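Side-chain contacts in female germline-specific tumor suppressor gld-1 (Caenorhabditis elegans, PDB 3K6T), which binds single-stranded messenger RNA as a homodimer, represses translation of the Notch receptor homolog glp-1 mRNA in the embryo, and is seen here as its Qua1 homodimerization domain: residues K18-F23 / N29-L34; A11-E16 / D35-R40. One frame throughout, in Å; residues are numbered along the deposited sequence.

Contact 1: residues K18-F23 / N29-L34; sequences KHLTLF and NVERLL
Leu-20 and Glu-31 bring the two backbones closest, 7.6 Å between their CA atoms, where the last part of helix 7-20 passes into a type I turn (Leu-20 to Phe-23) facing the first turns of helix 28-49. Leu-20 carries the contact, and its CD1 methyl does nearly all the touching. This methyl lies 3.5 Å from CG1 of Val-30 and 3.8 Å from CD2 of Leu-34, residues one helical turn apart. CG1 of Val-30 stands anti to the backbone N (chi1 161°), which turns that branch to Leu-20. Glu-31 and Leu-20 overlap head to tail, each reaching toward the other's helix. A bend at chi2 (72°) brings Glu-31 OE1 to 3.6 Å from Leu-20 CD1, a methyl set against a carboxylate oxygen with no hydrogen bond between them, while OE2 forms a salt bridge with Lys-17. Beyond the turn's start, Thr-21 OG1 bonds back to Lys-18 O at 2.6 Å, in the carbonyl plane, and the same oxygen also accepts from Thr-21 N. From the second subunit, Phe-27 packs on Leu-20 and Val-30 on its own counterpart. Such leucine-valine packing beside the connecting turn belongs to the helix-turn-helix hairpin of the Qua1 homodimerization domain.

Contact 2: residues A11-E16 / D35-R40; sequences ADLVKE and DDEIGR
Leu-13 and Ile-38 form the tight part of this contact between nearly antiparallel helices, whose axes over 11-16 and 35-40 approach to 10.0 Å at 153°. CB of Leu-13 sits 3.8 Å from CG1 of Ile-38, the two side chains lying alongside and pointing opposite ways. Further out, Leu-13 CD1 crosses to the aliphatic stem of Glu-37, 3.7 Å from its CG. The looser flank is Val-14, partly exposed, whose CG2 comes no nearer than 4.4 Å to CD1 of Ile-38. Glu-37 is buried: its CG, anti to the backbone N (chi1 -179°), faces Leu-13, and a bend at chi2 sends the carboxylate to Arg-40. Arg-40 grips it side-on, NE to OE1 at 3.0 Å and NH2 to OE2 at 2.9 Å. Both bonds are almost straight and lie near the guanidinium plane, yet each meets its oxygen from above the carboxylate plane. Leu-33 of the second subunit packs on Glu-37. Between the segments the contact is apolar, but the buried carboxylate, held by Arg-40 of its own helix and at OE2 by Tyr-9 OH of helix 7-20, also ties the helices by a polar bond; these partners would probably favour its ionised form.

Overall arrangement
Contacts 1 and 2 join the same pair, helix 7-20 and helix 28-49, with centres about 10 Å apart. Contact 2 lies about 2 Å from the centre of the chain; contact 1 lies about 11 Å out, close to the turn, yet both are mostly buried. Leu-34 connects them, its CD1 packing 3.8 Å from Leu-13 O. Neither has a hydrogen bond across its segments. In contact 1 Glu-31 pairs with a lysine of the facing helix; in contact 2 Glu-37 is shared between Arg-40 of its own helix and Tyr-9 of the facing one. The second subunit reaches both: Glu-16 of contact 2 in either chain accepts from Asn-29 N and Val-30 N at the first turn of helix 28-49 in the other.

Contact 1: residues K18-F23 / N29-L34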
loop_
_atom_site.group_PDB
_atom_site.type_symbol
_atom_site.label_atom_id
_atom_site.label_comp_id
_atom_site.label_asym_id
_atom_site.label_seq_id
_atom_site.Cartn_x
_atom_site.Cartn_y
_atom_site.Cartn_z
ATOM N N LYS A 18 9.106 8.476 -3.489
ATOM C CA LYS A 18 9.988 9.636 -3.424
ATOM C C LYS A 18 9.258 10.874 -2.874
ATOM O O LYS A 18 9.811 11.618 -2.066
ATOM C CB LYS A 18 10.583 9.925 -4.800
ATOM C CG LYS A 18 11.897 10.685 -4.765
ATOM C CD LYS A 18 12.578 10.656 -6.133
ATOM N N HIS A 19 8.020 11.098 -3.306
ATOM C CA HIS A 19 7.231 12.204 -2.758
ATOM C C HIS A 19 7.041 12.069 -1.244
ATOM O O HIS A 19 7.040 13.059 -0.519
ATOM C CB HIS A 19 5.865 12.315 -3.443
ATOM C CG HIS A 19 5.938 12.665 -4.897
ATOM N ND1 HIS A 19 6.925 13.471 -5.422
ATOM C CD2 HIS A 19 5.128 12.341 -5.932
ATOM C CE1 HIS A 19 6.729 13.616 -6.721
ATOM N NE2 HIS A 19 5.645 12.941 -7.056
ATOM N N LEU A 20 6.879 10.838 -0.772
ATOM C CA LEU A 20 6.670 10.584 0.652
ATOM C C LEU A 20 7.860 10.951 1.525
ATOM O O LEU A 20 7.691 11.192 2.720
ATOM C CB LEU A 20 6.305 9.109 0.894
ATOM C CG LEU A 20 4.833 8.713 0.829
ATOM C CD1 LEU A 20 4.678 7.217 1.154
ATOM C CD2 LEU A 20 3.995 9.558 1.785
ATOM N N THR A 21 9.061 10.985 0.938
ATOM C CA THR A 21 10.269 11.317 1.694
ATOM C C THR A 21 10.253 12.769 2.169
ATOM O O THR A 21 10.986 13.139 3.087
ATOM C CB THR A 21 11.568 11.058 0.883
ATOM O OG1 THR A 21 11.653 11.978 -0.222
ATOM C CG2 THR A 21 11.605 9.618 0.371
ATOM N N LEU A 22 9.406 13.581 1.543
ATOM C CA LEU A 22 9.153 14.947 1.997
ATOM C C LEU A 22 8.561 14.982 3.400
ATOM O O LEU A 22 8.638 16.002 4.075
ATOM C CB LEU A 22 8.168 15.640 1.058
ATOM C CG LEU A 22 8.666 16.437 -0.147
ATOM C CD1 LEU A 22 10.145 16.241 -0.392
ATOM C CD2 LEU A 22 7.833 16.087 -1.363
ATOM N N PHE A 23 7.951 13.874 3.822
ATOM C CA PHE A 23 7.214 13.821 5.089
ATOM C C PHE A 23 7.739 12.735 6.035
ATOM O O PHE A 23 7.069 11.727 6.281
ATOM C CB PHE A 23 5.725 13.607 4.819
ATOM C CG PHE A 23 5.119 14.639 3.895
ATOM C CD1 PHE A 23 5.020 15.965 4.287
ATOM C CD2 PHE A 23 4.656 14.284 2.639
ATOM C CE1 PHE A 23 4.472 16.919 3.446
ATOM C CE2 PHE A 23 4.095 15.234 1.793
ATOM C CZ PHE A 23 4.000 16.555 2.201
ATOM N N ASN A 29 2.532 3.758 8.199
ATOM C CA ASN A 29 1.788 2.646 7.618
ATOM C C ASN A 29 1.678 2.745 6.102
ATOM O O ASN A 29 1.784 1.742 5.395
ATOM C CB ASN A 29 0.409 2.511 8.267
ATOM C CG ASN A 29 0.503 1.972 9.680
ATOM O OD1 ASN A 29 0.933 0.839 9.890
ATOM N ND2 ASN A 29 0.141 2.791 10.652
ATOM N N VAL A 30 1.464 3.959 5.609
ATOM C CA VAL A 30 1.466 4.191 4.177
ATOM C C VAL A 30 2.804 3.756 3.571
ATOM O O VAL A 30 2.839 3.085 2.533
ATOM C CB VAL A 30 1.173 5.668 3.836
ATOM C CG1 VAL A 30 1.618 5.981 2.428
ATOM C CG2 VAL A 30 -0.308 5.965 4.011
ATOM N N GLU A 31 3.903 4.113 4.224
ATOM C CA GLU A 31 5.222 3.745 3.704
ATOM C C GLU A 31 5.396 2.224 3.617
ATOM O O GLU A 31 5.921 1.713 2.630
ATOM C CB GLU A 31 6.344 4.365 4.542
ATOM C CG GLU A 31 7.751 3.935 4.111
ATOM C CD GLU A 31 8.181 4.551 2.790
ATOM O OE1 GLU A 31 7.636 5.613 2.410
ATOM O OE2 GLU A 31 9.076 3.974 2.138
ATOM N N ARG A 32 4.957 1.510 4.651
ATOM C CA ARG A 32 5.036 0.047 4.659
ATOM C C ARG A 32 4.171 -0.581 3.560
ATOM O O ARG A 32 4.617 -1.487 2.852
ATOM C CB ARG A 32 4.618 -0.508 6.027
ATOM C CG ARG A 32 4.644 -2.020 6.124
ATOM C CD ARG A 32 4.364 -2.457 7.548
ATOM N NE ARG A 32 3.189 -1.768 8.069
ATOM C CZ ARG A 32 1.940 -2.150 7.835
ATOM N NH1 ARG A 32 1.704 -3.232 7.106
ATOM N NH2 ARG A 32 0.926 -1.458 8.339
ATOM N N LEU A 33 2.929 -0.110 3.435
ATOM C CA LEU A 33 2.012 -0.626 2.421
ATOM C C LEU A 33 2.587 -0.408 1.023
ATOM O O LEU A 33 2.506 -1.276 0.155
ATOM C CB LEU A 33 0.635 0.038 2.550
ATOM C CG LEU A 33 -0.120 -0.268 3.854
ATOM C CD1 LEU A 33 -1.374 0.596 4.014
ATOM C CD2 LEU A 33 -0.454 -1.757 3.932
ATOM N N LEU A 34 3.187 0.758 0.825
ATOM C CA LEU A 34 3.762 1.128 -0.455
ATOM C C LEU A 34 4.996 0.283 -0.775
ATOM O O LEU A 34 5.143 -0.188 -1.894
ATOM C CB LEU A 34 4.102 2.627 -0.478
ATOM C CG LEU A 34 4.847 3.153 -1.713
ATOM C CD1 LEU A 34 4.081 2.852 -3.010
ATOM C CD2 LEU A 34 5.110 4.660 -1.573
#

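Contact 2: residues A11-E16 / D35-R40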
loop_
_atom_site.group_PDB
_atom_site.type_symbol
_atom_site.label_atom_id
_atom_site.label_comp_id
_atom_site.label_asym_id
_atom_site.label_seq_id
_atom_site.Cartn_x
_atom_site.Cartn_y
_atom_site.Cartn_z
ATOM N N ALA A 11 6.833 2.429 -11.823
ATOM C CA ALA A 11 7.348 3.786 -11.904
ATOM C C ALA A 11 6.491 4.748 -11.083
ATOM O O ALA A 11 7.013 5.589 -10.357
ATOM C CB ALA A 11 7.419 4.236 -13.356
ATOM N N ASP A 12 5.173 4.624 -11.202
ATOM C CA ASP A 12 4.265 5.484 -10.444
ATOM C C ASP A 12 4.447 5.291 -8.938
ATOM O O ASP A 12 4.488 6.261 -8.183
ATOM C CB ASP A 12 2.807 5.230 -10.842
ATOM C CG ASP A 12 2.461 5.810 -12.209
ATOM O OD1 ASP A 12 3.180 6.724 -12.667
ATOM O OD2 ASP A 12 1.471 5.355 -12.822
ATOM N N LEU A 13 4.568 4.040 -8.506
ATOM C CA LEU A 13 4.734 3.752 -7.078
ATOM C C LEU A 13 6.033 4.344 -6.562
ATOM O O LEU A 13 6.079 4.954 -5.491
ATOM C CB LEU A 13 4.732 2.242 -6.823
ATOM C CG LEU A 13 3.482 1.458 -7.219
ATOM C CD1 LEU A 13 3.765 -0.026 -7.052
ATOM C CD2 LEU A 13 2.268 1.879 -6.396
ATOM N N VAL A 14 7.097 4.158 -7.333
ATOM C CA VAL A 14 8.402 4.667 -6.946
ATOM C C VAL A 14 8.392 6.187 -6.875
ATOM O O VAL A 14 8.972 6.776 -5.966
ATOM C CB VAL A 14 9.514 4.185 -7.914
ATOM C CG1 VAL A 14 10.822 4.900 -7.621
ATOM C CG2 VAL A 14 9.688 2.661 -7.816
ATOM N N LYS A 15 7.738 6.831 -7.832
ATOM C CA LYS A 15 7.602 8.281 -7.764
ATOM C C LYS A 15 6.842 8.707 -6.499
ATOM O O LYS A 15 7.199 9.695 -5.859
ATOM C CB LYS A 15 6.902 8.831 -9.011
ATOM C CG LYS A 15 7.126 10.317 -9.230
ATOM C CD LYS A 15 6.041 10.942 -10.102
ATOM C CE LYS A 15 6.192 12.461 -10.174
ATOM N NZ LYS A 15 4.980 13.137 -10.731
ATOM N N GLU A 16 5.793 7.967 -6.140
ATOM C CA GLU A 16 5.015 8.306 -4.942
ATOM C C GLU A 16 5.863 8.110 -3.687
ATOM O O GLU A 16 5.781 8.896 -2.744
ATOM C CB GLU A 16 3.711 7.496 -4.867
ATOM C CG GLU A 16 2.683 7.917 -5.919
ATOM C CD GLU A 16 1.306 7.311 -5.712
ATOM O OE1 GLU A 16 0.984 6.903 -4.573
ATOM O OE2 GLU A 16 0.537 7.258 -6.696
ATOM N N ASP A 35 5.876 0.098 0.204
ATOM C CA ASP A 35 7.029 -0.808 0.033
ATOM C C ASP A 35 6.593 -2.247 -0.275
ATOM O O ASP A 35 7.190 -2.916 -1.120
ATOM C CB ASP A 35 7.930 -0.809 1.277
ATOM C CG ASP A 35 8.759 0.447 1.397
ATOM O OD1 ASP A 35 8.897 1.153 0.378
ATOM O OD2 ASP A 35 9.276 0.728 2.504
ATOM N N ASP A 36 5.563 -2.721 0.422
ATOM C CA ASP A 36 5.014 -4.054 0.166
ATOM C C ASP A 36 4.565 -4.162 -1.294
ATOM O O ASP A 36 4.802 -5.172 -1.946
ATOM C CB ASP A 36 3.795 -4.343 1.047
ATOM C CG ASP A 36 4.140 -4.578 2.517
ATOM O OD1 ASP A 36 5.330 -4.693 2.866
ATOM O OD2 ASP A 36 3.186 -4.655 3.329
ATOM N N GLU A 37 3.885 -3.131 -1.791
ATOM C CA GLU A 37 3.326 -3.157 -3.153
ATOM C C GLU A 37 4.441 -3.094 -4.205
ATOM O O GLU A 37 4.378 -3.755 -5.235
ATOM C CB GLU A 37 2.309 -2.014 -3.356
ATOM C CG GLU A 37 1.646 -1.960 -4.733
ATOM C CD GLU A 37 0.679 -3.125 -4.986
ATOM O OE1 GLU A 37 0.679 -4.107 -4.208
ATOM O OE2 GLU A 37 -0.090 -3.053 -5.966
ATOM N N ILE A 38 5.463 -2.297 -3.931
ATOM C CA ILE A 38 6.614 -2.210 -4.823
ATOM C C ILE A 38 7.285 -3.579 -4.933
ATOM O O ILE A 38 7.600 -4.036 -6.033
ATOM C CB ILE A 38 7.602 -1.130 -4.343
ATOM C CG1 ILE A 38 6.981 0.257 -4.549
ATOM C CG2 ILE A 38 8.950 -1.256 -5.070
ATOM C CD1 ILE A 38 7.818 1.411 -4.009
ATOM N N GLY A 39 7.466 -4.234 -3.788
ATOM C CA GLY A 39 8.021 -5.576 -3.731
ATOM C C GLY A 39 7.219 -6.582 -4.536
ATOM O O GLY A 39 7.778 -7.344 -5.318
ATOM N N ARG A 40 5.902 -6.571 -4.361
ATOM C CA ARG A 40 5.026 -7.489 -5.079
ATOM C C ARG A 40 5.074 -7.280 -6.599
ATOM O O ARG A 40 5.057 -8.238 -7.366
ATOM C CB ARG A 40 3.586 -7.353 -4.589
ATOM C CG ARG A 40 2.617 -8.295 -5.304
ATOM C CD ARG A 40 1.161 -7.956 -4.988
ATOM N NE ARG A 40 0.711 -6.733 -5.656
ATOM C CZ ARG A 40 0.369 -6.666 -6.940
ATOM N NH1 ARG A 40 0.432 -7.748 -7.709
ATOM N NH2 ARG A 40 -0.029 -5.512 -7.459
#